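Local coordinates for citryl-CoA lyase (Hydrogenobacter thermophilus, PDB 6HXP), which binds coenzyme A and, as a member of the citrate synthase family, probably splits citryl-CoA into acetyl-CoA and oxaloacetate, at residues A90-F95 and G213-L218; A106-Q111 and F201-G206; E112-K117 and G163-F168; S119-V124 and A173-R178; K150-I155 and D189-A194. All blocks are in the same frame, centred on the assembly; numbering follows the deposited sequence.

Interaction 1 (A90-F95 and G213-L218); sequences AGVLAF and GRVPGL
Phe95 and Leu218 meet tip to tip, with Phe95 CZ 3.8 Å from Leu218 CD1, and this pair is the middle of an apolar cluster. The same leucine methyl touches Val92 CG2, the two side chains crossing at about a right angle. Val92 CG2, anti to its own carbonyl carbon (CG1 is the branch anti to the backbone N, chi1 176°), also touches Val215 CG2 at 3.8 Å. Leu218 comes up against bare backbone as well, its CD1 3.9 Å from Gly91 C; the glycine puts no side chain between its helix and the leucine.

A second kind of contact comes from an arginine used for its carbons. Arg214 CG lies 3.5 Å from Phe95 CZ, approaching the ring obliquely. The guanidinium plane stands 83° from the ring, and Arg214 NE is bonded to Val61 O. No hydrogen bond joins the two segments. Within 90-95, Gly91 O stands 3.9 Å above the centre of the Phe95 ring.

Around this buried seam, which joins the end of helix 84-93 to helix 206-228 near its kink at Pro216, Phe95 also packs on Ser70 of helix 69-79 and meets the rings of His99 and Phe210. The second subunit reaches in as well: its Asn85 ND2 bonds Val92 O, and its Ile211 packs on Val215.

Interaction 2 (A106-Q111 and F201-G206); sequences AMRFIQ and FDWRLG
The 3-10 turn that leads into helix 206-228 lays Trp203 against helix 101-116, where Arg108 runs alongside the indole, pointing the same way. Arg108 CD stands over the centre of the six-membered ring, 3.9 Å from its centroid, a CH-pi contact. The arginine chain is extended from CG to NE, and its guanidinium ends almost parallel to the indole (8° between planes) with Trp203 CZ2 over one face. Arg204 CG covers the opposite face of the tryptophan, leaving the indole layered between two arginine chains.

Next to Arg108 in the helix, Met107 packs its CB on Trp203 CB at 3.5 Å. Bent at chi3 (74°), its chain brings CE to 3.3 Å from Phe201 O, while SD lies 3.6 Å from Gly206 CA.

The polar link belongs to Gln111: NE2 donates to Phe201 O (2.8 Å, 140° at the hydrogen), nearly along the C=O axis. Its OE1 accepts from a water at 2.6 Å, and that water accepts from Trp203 N, a second bridge to the turn.

Met107 also leans on Ala193 and Ser197 of helix 188-198, Phe201 reaches Leu41 on helix 33-42, and Asp202 OD2 bonds Tyr223 OH of the second subunit.

Interaction 3 (E112-K117 and G163-F168); sequences EGVSSK and GEHCKF
Val114 and Phe168 slide past each other in opposite directions, and this is one of two tight places in the contact: Val114 CG2 is 3.5 Å from Phe168 CB. At the other, the phenylalanine ring is laid on the backbone of helix 101-116. Its CZ comes within 3.5 Å of Gly113 CA, and on one face Val114 N lies 4.2 Å above the ring centre, with Gly113 C nearer the rim. With CG anti to the backbone N (chi1 -179°), the ring leaves helix 164-180 in the direction of this spot. It lies directly on Gly113, which has no side chain to come between. Phe168 also touches Val120 and Ile123 on helix 120-129.

His165 stands between the tight and the loose side. Val114 crosses it at about a right angle, CG2 lying 3.7 Å from His165 CD2, and the imidazole is held by a bond from its ND1 to Glu198 OE2. Farther out, the packing thins. Val114 CG1 touches the extended Glu164 chain, 3.7 Å from Glu164 OE1, a carbon beside a carboxylate on an exposed residue. Lys117 NZ is 5.7 Å from Glu164 OE1; the two charges may attract, but they do not touch, and the lysine is poorly ordered.

The short helix segments cross at 105°, with axes 9.8 Å apart. Crossed helices packed through an aromatic ring on a glycine fit the mainly helical citrate synthase fold, and the side chain of Phe168 is about 5 Å from that of Tyr137, a residue that binds CoA.

Interaction 4 (S119-V124 and A173-R178); sequences SVEDIV and AEEIGR
The carboxylates of Glu121 and Glu175 lie with their planes only 22° apart, but they keep their distance: Glu121 OE2 and Glu175 OE2 are 4.7 Å from each other. What Glu175 OE2 touches instead is carbon, 3.6 Å away at Glu121 CG. The guanidinium of Arg178 has Glu175 at its edge, in plane, and Glu174 O above one face, toward the rim. Arg178 NH2 bonds Glu175 OE1 on the anti side of the carboxylate at 2.8 Å, and NH1 bridges to Glu174 OE2; this holds for one of two modelled arginine conformers.

Below the charges the contact is apolar. Glu175 bends at chi2 (60°), which puts CD close to helix 120-129, where Glu121 CA is 3.8 Å from it. Its CB slides past Val120 CG1 at 3.7 Å, and its CG meets Val124 CB. Val124 CG1 packs on Ile176 CG1 at 3.8 Å, crossing at about a right angle.

Ile176 continues to Ile134 and Tyr137, both CoA-binding, and to within about 5 Å of the bound coenzyme. A buried acid is thus accepted at a helix crossing: its methylenes pack with valines, Arg178 in that conformer probably offsets its charge, and Gln179 NE2 donates a hydrogen bond to OE2.

Interaction 5 (K150-I155 and D189-A194); sequences KRLMDI and DGAIAA
Leu152 and Met153 carry this contact from helix 147-158; on helix 188-198 they share Ala191, Leu152 going on to Ile192 and Met153 to Ala194. The segments run nearly parallel, 24° between their directions, with axes 9.8 Å apart.

Leu152 uses a single branch. Its CD1 lies 4.0 Å from Ile192 CG1, the two side chains crossing obliquely, and 4.2 Å from Ala191 CB. Ile192 takes part even though its CB leaves the backbone pointing away from the leucine; CG1 alone comes round to meet CD1.

Met153 reaches farther. The chain turns at chi2 (-60°), then CE continues anti to CB about the CG-SD bond (chi3 179°), which carries the terminal methyl across to the alanine side of the opposite helix. There CE rests 3.9 Å from Ala194 CB and 4.0 Å from Ala191 CA, on two residues one turn apart. Behind it, Met153 also packs on Cys166 and Glu170 of helix 164-180, while Leu152 touches Ala56 on helix 48-60.

Charged residues nearby turn to other partners. Lys150 NZ meets the syn lone pair of Asp154 OD2 at 3.0 Å, a salt bridge one turn along its own helix, and Arg151 NH2 donates to Val28 O of the second subunit.

No hydrogen bond passes between the segments. The contacts are all between carbon atoms of buried residues, which means that dispersion and the exclusion of water do the joining, with no directional bond to fix the register of the two helices.

Interaction 1 closes the longest span of chain, and the other four are formed within it; interaction 2 likewise encloses 3, 4 and 5. Interactions 2 and 3 share helix 101-116 and have centres 11 Å apart, while 3 and 4 share helix 164-180 at 12 Å. Interaction 5 touches both 2 and 3, for instance where Ile110 CD1 meets Gly190 O and His165 CB meets Ala194 O. Together, 2 to 5 form one continuous, mostly helical body beside the CoA site, although 4 and 5 do not touch. Interaction 1 lies 20 Å or more from the rest between centres. Interactions 1, 2 and 5 all touch the second subunit, and interaction 1 packs on the third and fourth as well.

Interaction 1 (A90-F95 and G213-L218)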
# COMPACT_ATOMS: atom_id res chain seq x y z
N ALA A 90 2.71 2.05 -4.06
CA ALA A 90 1.81 1.28 -4.92
C ALA A 90 2.57 0.53 -5.98
O ALA A 90 2.25 -0.62 -6.31
CB ALA A 90 0.80 2.23 -5.56
N GLY A 91 3.64 1.14 -6.50
CA GLY A 91 4.50 0.43 -7.42
C GLY A 91 5.15 -0.79 -6.83
O GLY A 91 5.22 -1.85 -7.45
N VAL A 92 5.66 -0.65 -5.62
CA VAL A 92 6.30 -1.75 -4.91
C VAL A 92 5.33 -2.89 -4.67
O VAL A 92 5.70 -4.07 -4.76
CB VAL A 92 6.96 -1.24 -3.61
CG1 VAL A 92 7.56 -2.39 -2.79
CG2 VAL A 92 8.05 -0.20 -3.94
N LEU A 93 4.07 -2.58 -4.41
CA LEU A 93 3.07 -3.63 -4.25
C LEU A 93 2.96 -4.50 -5.46
O LEU A 93 2.63 -5.66 -5.32
CB LEU A 93 1.69 -3.04 -3.97
CG LEU A 93 1.53 -2.34 -2.63
CD1 LEU A 93 0.10 -1.74 -2.52
CD2 LEU A 93 1.82 -3.28 -1.47
N ALA A 94 3.20 -3.96 -6.66
CA ALA A 94 3.04 -4.75 -7.87
C ALA A 94 4.11 -5.79 -8.08
O ALA A 94 3.96 -6.63 -8.97
CB ALA A 94 3.02 -3.83 -9.10
N PHE A 95 5.20 -5.77 -7.29
CA PHE A 95 6.29 -6.75 -7.45
C PHE A 95 5.92 -8.10 -6.85
O PHE A 95 6.54 -8.55 -5.84
CB PHE A 95 7.58 -6.21 -6.85
CG PHE A 95 8.08 -4.89 -7.36
CD1 PHE A 95 7.99 -4.57 -8.70
CD2 PHE A 95 8.74 -4.01 -6.51
CE1 PHE A 95 8.52 -3.35 -9.17
CE2 PHE A 95 9.29 -2.83 -6.98
CZ PHE A 95 9.17 -2.51 -8.29
N GLY A 213 16.74 -1.75 -6.09
CA GLY A 213 17.23 -1.27 -7.38
C GLY A 213 16.20 -0.48 -8.13
O GLY A 213 16.56 0.49 -8.80
N ARG A 214 14.95 -0.92 -8.12
CA ARG A 214 13.88 -0.30 -8.94
C ARG A 214 13.21 0.90 -8.31
O ARG A 214 12.60 1.73 -9.02
CB ARG A 214 12.86 -1.36 -9.32
CG ARG A 214 11.66 -0.92 -10.16
CD ARG A 214 12.04 -0.33 -11.50
NE ARG A 214 12.83 -1.26 -12.30
CZ ARG A 214 12.35 -2.26 -13.04
NH1 ARG A 214 11.03 -2.43 -13.20
NH2 ARG A 214 13.19 -3.09 -13.67
N VAL A 215 13.24 1.03 -6.97
CA VAL A 215 12.58 2.17 -6.33
C VAL A 215 13.04 3.51 -6.91
O VAL A 215 12.19 4.38 -7.07
CB VAL A 215 12.70 2.07 -4.79
CG1 VAL A 215 12.60 3.43 -4.11
CG2 VAL A 215 11.62 1.14 -4.25
N PRO A 216 14.32 3.74 -7.25
CA PRO A 216 14.65 5.02 -7.88
C PRO A 216 13.86 5.27 -9.16
O PRO A 216 13.44 6.39 -9.40
CB PRO A 216 16.14 4.92 -8.14
CG PRO A 216 16.64 3.95 -7.08
CD PRO A 216 15.52 2.93 -6.99
N GLY A 217 13.66 4.25 -9.97
CA GLY A 217 12.83 4.39 -11.17
C GLY A 217 11.40 4.73 -10.80
O GLY A 217 10.78 5.61 -11.43
N LEU A 218 10.84 4.07 -9.78
CA LEU A 218 9.47 4.41 -9.36
C LEU A 218 9.39 5.86 -8.90
O LEU A 218 8.40 6.54 -9.18
CB LEU A 218 8.97 3.48 -8.28
CG LEU A 218 8.83 2.00 -8.69
CD1 LEU A 218 8.48 1.14 -7.47
CD2 LEU A 218 7.80 1.84 -9.80

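Interaction 2 (A106-Q111 and F201-G206)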
# COMPACT_ATOMS: atom_id res chain seq x y z
N ALA A 106 14.49 -18.43 -8.50
CA ALA A 106 15.76 -18.74 -9.17
C ALA A 106 16.89 -18.85 -8.16
O ALA A 106 17.71 -19.75 -8.29
CB ALA A 106 16.08 -17.68 -10.20
N MET A 107 16.91 -18.02 -7.10
CA MET A 107 17.95 -18.17 -6.08
C MET A 107 17.81 -19.51 -5.39
O MET A 107 18.81 -20.16 -5.12
CB MET A 107 17.87 -17.05 -5.04
CG MET A 107 18.40 -15.72 -5.54
SD MET A 107 18.38 -14.44 -4.27
CE MET A 107 19.77 -14.95 -3.21
N ARG A 108 16.58 -19.95 -5.08
CA ARG A 108 16.40 -21.24 -4.41
C ARG A 108 16.86 -22.38 -5.32
O ARG A 108 17.57 -23.29 -4.89
CB ARG A 108 14.93 -21.40 -4.04
CG ARG A 108 14.67 -22.58 -3.14
CD ARG A 108 13.20 -22.65 -2.77
NE ARG A 108 13.03 -23.64 -1.69
CZ ARG A 108 11.88 -23.89 -1.09
NH1 ARG A 108 10.76 -23.30 -1.50
NH2 ARG A 108 11.82 -24.77 -0.10
N PHE A 109 16.47 -22.31 -6.59
CA PHE A 109 16.83 -23.33 -7.57
C PHE A 109 18.37 -23.43 -7.74
O PHE A 109 18.93 -24.53 -7.72
CB PHE A 109 16.19 -23.00 -8.92
CG PHE A 109 16.71 -23.82 -10.07
CD1 PHE A 109 16.44 -25.17 -10.15
CD2 PHE A 109 17.52 -23.25 -11.04
CE1 PHE A 109 16.95 -25.94 -11.20
CE2 PHE A 109 18.03 -24.02 -12.09
CZ PHE A 109 17.75 -25.37 -12.15
N ILE A 110 19.03 -22.29 -7.93
CA ILE A 110 20.47 -22.24 -8.11
C ILE A 110 21.19 -22.73 -6.86
O ILE A 110 22.12 -23.54 -6.95
CB ILE A 110 20.94 -20.84 -8.55
CG1 ILE A 110 20.42 -20.53 -9.95
CG2 ILE A 110 22.47 -20.74 -8.50
CD1 ILE A 110 20.50 -19.09 -10.31
N GLN A 111 20.75 -22.28 -5.68
CA GLN A 111 21.41 -22.70 -4.44
C GLN A 111 21.19 -24.16 -4.16
O GLN A 111 22.14 -24.86 -3.81
CB GLN A 111 20.98 -21.83 -3.27
CG GLN A 111 21.50 -20.41 -3.41
CD GLN A 111 21.01 -19.57 -2.28
OE1 GLN A 111 20.89 -20.06 -1.15
NE2 GLN A 111 20.84 -18.26 -2.50
N PHE A 201 23.74 -14.74 -0.15
CA PHE A 201 22.46 -14.29 0.34
C PHE A 201 21.42 -15.38 0.29
O PHE A 201 21.42 -16.22 -0.61
CB PHE A 201 21.96 -13.09 -0.46
CG PHE A 201 22.70 -11.82 -0.11
CD1 PHE A 201 22.47 -11.18 1.11
CD2 PHE A 201 23.54 -11.20 -1.03
CE1 PHE A 201 23.09 -9.97 1.41
CE2 PHE A 201 24.14 -9.97 -0.73
CZ PHE A 201 23.92 -9.38 0.49
N ASP A 202 20.51 -15.34 1.26
CA ASP A 202 19.38 -16.25 1.34
C ASP A 202 18.41 -16.00 0.18
O ASP A 202 18.14 -14.84 -0.18
CB ASP A 202 18.66 -15.99 2.67
CG ASP A 202 17.43 -16.83 2.97
OD1 ASP A 202 17.13 -17.78 2.20
OD2 ASP A 202 16.78 -16.56 3.99
N TRP A 203 17.89 -17.07 -0.41
CA TRP A 203 16.91 -16.94 -1.52
C TRP A 203 15.66 -16.13 -1.12
O TRP A 203 15.06 -15.45 -1.94
CB TRP A 203 16.50 -18.32 -2.06
CG TRP A 203 15.74 -19.18 -1.09
CD1 TRP A 203 16.24 -20.19 -0.32
CD2 TRP A 203 14.31 -19.24 -0.93
NE1 TRP A 203 15.23 -20.79 0.39
CE2 TRP A 203 14.04 -20.23 0.04
CE3 TRP A 203 13.26 -18.52 -1.47
CZ2 TRP A 203 12.73 -20.54 0.43
CZ3 TRP A 203 11.96 -18.86 -1.12
CH2 TRP A 203 11.72 -19.80 -0.11
N ARG A 204 15.35 -16.12 0.19
CA ARG A 204 14.20 -15.36 0.68
C ARG A 204 14.39 -13.86 0.62
O ARG A 204 13.44 -13.09 0.77
CB ARG A 204 13.79 -15.80 2.08
CG ARG A 204 13.36 -17.25 2.10
CD ARG A 204 13.15 -17.77 3.51
NE ARG A 204 14.41 -17.91 4.18
CZ ARG A 204 14.57 -18.22 5.46
NH1 ARG A 204 13.52 -18.53 6.21
NH2 ARG A 204 15.79 -18.28 5.99
N LEU A 205 15.60 -13.41 0.30
CA LEU A 205 15.89 -11.99 0.13
C LEU A 205 15.84 -11.55 -1.36
O LEU A 205 15.97 -10.37 -1.69
CB LEU A 205 17.28 -11.72 0.70
CG LEU A 205 17.70 -10.32 0.86
CD1 LEU A 205 16.70 -9.45 1.75
CD2 LEU A 205 19.07 -10.28 1.56
N GLY A 206 15.60 -12.48 -2.29
CA GLY A 206 15.69 -12.19 -3.71
C GLY A 206 14.95 -10.98 -4.21
O GLY A 206 15.50 -10.18 -4.97
O HOH W 1 19.11 -19.59 0.64

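Interaction 3 (E112-K117 and G163-F168)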
# COMPACT_ATOMS: atom_id res chain seq x y z
N GLU A 112 19.96 -24.64 -4.33
CA GLU A 112 19.69 -26.06 -4.09
C GLU A 112 20.37 -26.93 -5.13
O GLU A 112 20.85 -28.02 -4.80
CB GLU A 112 18.18 -26.32 -3.98
CG GLU A 112 17.62 -25.74 -2.69
CD GLU A 112 16.13 -25.90 -2.45
OE1 GLU A 112 15.44 -26.47 -3.33
OE2 GLU A 112 15.65 -25.45 -1.38
N GLY A 113 20.47 -26.45 -6.37
CA GLY A 113 21.14 -27.14 -7.45
C GLY A 113 22.61 -27.34 -7.16
O GLY A 113 23.10 -28.46 -7.24
N VAL A 114 23.30 -26.28 -6.73
CA VAL A 114 24.71 -26.34 -6.38
C VAL A 114 24.95 -27.24 -5.17
O VAL A 114 25.89 -28.04 -5.19
CB VAL A 114 25.29 -24.91 -6.16
CG1 VAL A 114 26.66 -24.95 -5.46
CG2 VAL A 114 25.40 -24.19 -7.48
N SER A 115 24.14 -27.11 -4.12
CA SER A 115 24.33 -27.92 -2.89
C SER A 115 23.96 -29.39 -3.06
O SER A 115 24.50 -30.23 -2.33
CB SER A 115 23.58 -27.30 -1.72
OG SER A 115 22.18 -27.39 -1.88
N SER A 116 23.09 -29.74 -4.02
CA SER A 116 22.71 -31.13 -4.22
C SER A 116 23.87 -31.98 -4.73
O SER A 116 23.87 -33.19 -4.50
CB SER A 116 21.55 -31.24 -5.21
OG SER A 116 21.97 -30.90 -6.52
N LYS A 117 24.80 -31.36 -5.49
CA LYS A 117 25.91 -32.02 -6.14
C LYS A 117 25.40 -33.06 -7.18
O LYS A 117 26.14 -33.96 -7.55
CB LYS A 117 26.88 -32.68 -5.13
CG LYS A 117 27.46 -31.74 -4.06
CD LYS A 117 28.36 -30.62 -4.60
CE LYS A 117 29.72 -31.10 -5.08
NZ LYS A 117 30.51 -30.00 -5.68
N GLY A 163 31.70 -17.63 -9.93
CA GLY A 163 31.97 -18.86 -9.20
C GLY A 163 30.99 -19.96 -9.47
O GLY A 163 30.37 -20.00 -10.53
N GLU A 164 30.85 -20.85 -8.51
CA GLU A 164 30.05 -22.07 -8.65
C GLU A 164 28.58 -21.81 -8.96
O GLU A 164 27.99 -22.54 -9.75
CB GLU A 164 30.18 -22.96 -7.39
CG GLU A 164 29.70 -22.35 -6.09
CD GLU A 164 29.97 -23.19 -4.85
OE1 GLU A 164 30.33 -24.38 -5.01
OE2 GLU A 164 29.80 -22.67 -3.72
N HIS A 165 28.00 -20.75 -8.36
CA HIS A 165 26.60 -20.42 -8.62
C HIS A 165 26.38 -19.84 -10.02
O HIS A 165 25.43 -20.21 -10.70
CB HIS A 165 26.02 -19.51 -7.53
CG HIS A 165 25.96 -20.17 -6.18
ND1 HIS A 165 27.00 -20.05 -5.26
CD2 HIS A 165 25.01 -20.97 -5.65
CE1 HIS A 165 26.64 -20.79 -4.21
NE2 HIS A 165 25.45 -21.35 -4.39
N CYS A 166 27.27 -18.94 -10.45
CA CYS A 166 27.21 -18.39 -11.81
C CYS A 166 27.38 -19.52 -12.82
O CYS A 166 26.64 -19.59 -13.82
CB CYS A 166 28.27 -17.33 -12.01
SG CYS A 166 27.98 -15.82 -11.07
N LYS A 167 28.36 -20.41 -12.59
CA LYS A 167 28.64 -21.55 -13.49
C LYS A 167 27.44 -22.46 -13.61
O LYS A 167 27.06 -22.84 -14.72
CB LYS A 167 29.85 -22.35 -12.99
CG LYS A 167 30.21 -23.54 -13.88
CD LYS A 167 31.47 -24.21 -13.41
CE LYS A 167 31.68 -25.63 -13.94
NZ LYS A 167 31.25 -25.78 -15.35
N PHE A 168 26.84 -22.82 -12.46
CA PHE A 168 25.64 -23.66 -12.43
C PHE A 168 24.52 -23.02 -13.24
O PHE A 168 23.94 -23.68 -14.09
CB PHE A 168 25.17 -23.91 -10.98
CG PHE A 168 23.93 -24.79 -10.92
CD1 PHE A 168 24.05 -26.17 -10.96
CD2 PHE A 168 22.66 -24.24 -10.81
CE1 PHE A 168 22.92 -26.98 -10.94
CE2 PHE A 168 21.53 -25.04 -10.81
CZ PHE A 168 21.66 -26.41 -10.84

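Interaction 4 (S119-V124 and A173-R178)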
# COMPACT_ATOMS: atom_id res chain seq x y z
N SER A 119 24.06 -33.96 -11.07
CA SER A 119 24.49 -33.43 -12.36
C SER A 119 23.45 -32.46 -12.91
O SER A 119 22.26 -32.60 -12.66
CB SER A 119 24.70 -34.56 -13.37
OG SER A 119 23.46 -35.09 -13.80
N VAL A 120 23.92 -31.48 -13.66
CA VAL A 120 23.05 -30.51 -14.31
C VAL A 120 22.08 -31.26 -15.25
O VAL A 120 20.89 -30.97 -15.25
CB VAL A 120 23.87 -29.42 -15.03
CG1 VAL A 120 22.99 -28.56 -15.93
CG2 VAL A 120 24.60 -28.54 -14.01
N GLU A 121 22.57 -32.31 -15.97
CA GLU A 121 21.72 -33.12 -16.84
C GLU A 121 20.50 -33.69 -16.10
O GLU A 121 19.38 -33.62 -16.61
CB GLU A 121 22.52 -34.29 -17.44
CG GLU A 121 21.72 -35.11 -18.45
CD GLU A 121 22.41 -36.36 -18.93
OE1 GLU A 121 21.83 -37.46 -18.76
OE2 GLU A 121 23.54 -36.25 -19.45
N ASP A 122 20.74 -34.28 -14.92
CA ASP A 122 19.71 -34.92 -14.11
C ASP A 122 18.72 -33.93 -13.57
O ASP A 122 17.51 -34.18 -13.64
CB ASP A 122 20.34 -35.74 -12.96
CG ASP A 122 20.96 -37.06 -13.40
OD1 ASP A 122 20.77 -37.46 -14.58
OD2 ASP A 122 21.60 -37.72 -12.55
N ILE A 123 19.22 -32.79 -13.05
CA ILE A 123 18.38 -31.72 -12.52
C ILE A 123 17.45 -31.21 -13.62
O ILE A 123 16.26 -31.11 -13.40
CB ILE A 123 19.24 -30.59 -11.89
CG1 ILE A 123 19.89 -31.04 -10.56
CG2 ILE A 123 18.39 -29.33 -11.66
CD1 ILE A 123 21.09 -30.17 -10.09
N VAL A 124 18.00 -30.88 -14.81
CA VAL A 124 17.19 -30.35 -15.93
C VAL A 124 16.20 -31.42 -16.43
O VAL A 124 15.03 -31.10 -16.66
CB VAL A 124 18.09 -29.80 -17.07
CG1 VAL A 124 17.26 -29.46 -18.31
CG2 VAL A 124 18.85 -28.56 -16.59
N ALA A 173 21.37 -23.35 -18.50
CA ALA A 173 20.84 -22.82 -19.77
C ALA A 173 21.33 -23.67 -20.94
O ALA A 173 20.55 -24.03 -21.83
CB ALA A 173 21.28 -21.40 -19.99
N GLU A 174 22.62 -24.01 -20.93
CA GLU A 174 23.20 -24.81 -22.01
C GLU A 174 22.54 -26.19 -22.06
O GLU A 174 22.20 -26.68 -23.16
CB GLU A 174 24.72 -24.92 -21.79
CG GLU A 174 25.47 -25.77 -22.80
CD GLU A 174 26.98 -25.65 -22.74
OE1 GLU A 174 27.52 -25.32 -21.65
OE2 GLU A 174 27.64 -25.93 -23.77
N GLU A 175 22.33 -26.80 -20.89
CA GLU A 175 21.69 -28.12 -20.82
C GLU A 175 20.22 -28.10 -21.24
O GLU A 175 19.75 -29.07 -21.86
CB GLU A 175 21.83 -28.70 -19.41
CG GLU A 175 21.32 -30.11 -19.24
CD GLU A 175 22.02 -31.15 -20.11
OE1 GLU A 175 23.20 -30.95 -20.48
OE2 GLU A 175 21.37 -32.17 -20.41
N ILE A 176 19.47 -27.03 -20.92
CA ILE A 176 18.07 -26.93 -21.37
C ILE A 176 18.07 -26.94 -22.90
O ILE A 176 17.29 -27.68 -23.51
CB ILE A 176 17.34 -25.68 -20.80
CG1 ILE A 176 17.18 -25.76 -19.27
CG2 ILE A 176 15.97 -25.54 -21.45
CD1 ILE A 176 16.85 -24.38 -18.64
N GLY A 177 18.98 -26.16 -23.51
CA GLY A 177 19.14 -26.10 -24.96
C GLY A 177 19.44 -27.44 -25.58
O GLY A 177 18.87 -27.78 -26.62
N ARG A 178 20.32 -28.20 -24.93
CA ARG A 178 20.74 -29.53 -25.35
C ARG A 178 19.56 -30.51 -25.30
O ARG A 178 19.34 -31.27 -26.25
CB ARG A 178 21.88 -30.00 -24.44
CG ARG A 178 22.70 -31.14 -24.98
CD ARG A 178 23.91 -31.37 -24.09
NE ARG A 178 24.97 -30.39 -24.32
CZ ARG A 178 25.50 -29.60 -23.39
NH1 ARG A 178 26.50 -28.78 -23.69
NH2 ARG A 178 25.03 -29.61 -22.14

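Interaction 5 (K150-I155 and D189-A194)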
# COMPACT_ATOMS: atom_id res chain seq x y z
N LYS A 150 24.49 -11.32 -20.02
CA LYS A 150 25.85 -11.34 -20.56
C LYS A 150 26.67 -10.21 -19.94
O LYS A 150 27.81 -10.43 -19.56
CB LYS A 150 25.85 -11.21 -22.09
CG LYS A 150 27.27 -11.31 -22.67
CD LYS A 150 27.28 -11.42 -24.16
CE LYS A 150 28.66 -11.77 -24.67
NZ LYS A 150 29.68 -10.73 -24.33
N ARG A 151 26.10 -9.02 -19.80
CA ARG A 151 26.85 -7.91 -19.23
C ARG A 151 27.27 -8.21 -17.78
O ARG A 151 28.43 -8.00 -17.40
CB ARG A 151 26.01 -6.64 -19.29
CG ARG A 151 26.67 -5.38 -18.70
CD ARG A 151 27.93 -5.05 -19.44
NE ARG A 151 28.49 -3.82 -18.89
CZ ARG A 151 29.77 -3.50 -18.97
NH1 ARG A 151 30.63 -4.30 -19.59
NH2 ARG A 151 30.22 -2.38 -18.39
N LEU A 152 26.32 -8.70 -16.99
CA LEU A 152 26.59 -9.02 -15.59
C LEU A 152 27.63 -10.15 -15.45
O LEU A 152 28.52 -10.07 -14.59
CB LEU A 152 25.32 -9.40 -14.86
CG LEU A 152 24.42 -8.23 -14.51
CD1 LEU A 152 23.05 -8.74 -14.08
CD2 LEU A 152 25.04 -7.38 -13.36
N MET A 153 27.52 -11.18 -16.27
CA MET A 153 28.44 -12.30 -16.22
C MET A 153 29.81 -11.90 -16.73
O MET A 153 30.81 -12.38 -16.21
CB MET A 153 27.89 -13.56 -16.92
CG MET A 153 26.65 -14.13 -16.25
SD MET A 153 26.99 -14.59 -14.52
CE MET A 153 25.38 -15.15 -14.00
N ASP A 154 29.87 -11.02 -17.73
CA ASP A 154 31.18 -10.54 -18.22
C ASP A 154 31.87 -9.80 -17.11
O ASP A 154 33.08 -9.97 -16.92
CB ASP A 154 31.02 -9.59 -19.42
CG ASP A 154 30.65 -10.25 -20.72
OD1 ASP A 154 30.76 -11.51 -20.80
OD2 ASP A 154 30.25 -9.52 -21.67
N ILE A 155 31.14 -8.96 -16.39
CA ILE A 155 31.73 -8.21 -15.24
C ILE A 155 32.18 -9.20 -14.17
O ILE A 155 33.32 -9.11 -13.67
CB ILE A 155 30.72 -7.19 -14.69
CG1 ILE A 155 30.45 -6.07 -15.72
CG2 ILE A 155 31.24 -6.57 -13.39
CD1 ILE A 155 29.15 -5.33 -15.43
N ASP A 189 16.71 -12.17 -14.43
CA ASP A 189 16.30 -12.59 -13.08
C ASP A 189 17.22 -13.73 -12.62
O ASP A 189 17.67 -13.74 -11.47
CB ASP A 189 14.86 -13.13 -13.04
CG ASP A 189 13.78 -12.14 -13.34
OD1 ASP A 189 13.97 -10.95 -13.04
OD2 ASP A 189 12.71 -12.56 -13.87
N GLY A 190 17.46 -14.70 -13.50
CA GLY A 190 18.36 -15.80 -13.17
C GLY A 190 19.78 -15.30 -12.91
O GLY A 190 20.48 -15.80 -12.03
N ALA A 191 20.24 -14.31 -13.71
CA ALA A 191 21.61 -13.74 -13.56
C ALA A 191 21.78 -13.06 -12.20
O ALA A 191 22.74 -13.34 -11.47
CB ALA A 191 21.87 -12.75 -14.67
N ILE A 192 20.82 -12.21 -11.82
CA ILE A 192 20.88 -11.56 -10.51
C ILE A 192 20.78 -12.59 -9.41
O ILE A 192 21.50 -12.54 -8.41
CB ILE A 192 19.78 -10.49 -10.43
CG1 ILE A 192 20.12 -9.35 -11.40
CG2 ILE A 192 19.63 -10.01 -9.02
CD1 ILE A 192 19.03 -8.37 -11.55
N ALA A 193 19.89 -13.58 -9.57
CA ALA A 193 19.79 -14.65 -8.59
C ALA A 193 21.13 -15.39 -8.43
O ALA A 193 21.53 -15.69 -7.30
CB ALA A 193 18.70 -15.63 -9.00
N ALA A 194 21.85 -15.68 -9.55
CA ALA A 194 23.12 -16.36 -9.46
C ALA A 194 24.15 -15.52 -8.72
O ALA A 194 24.89 -16.02 -7.87
CB ALA A 194 23.63 -16.65 -10.86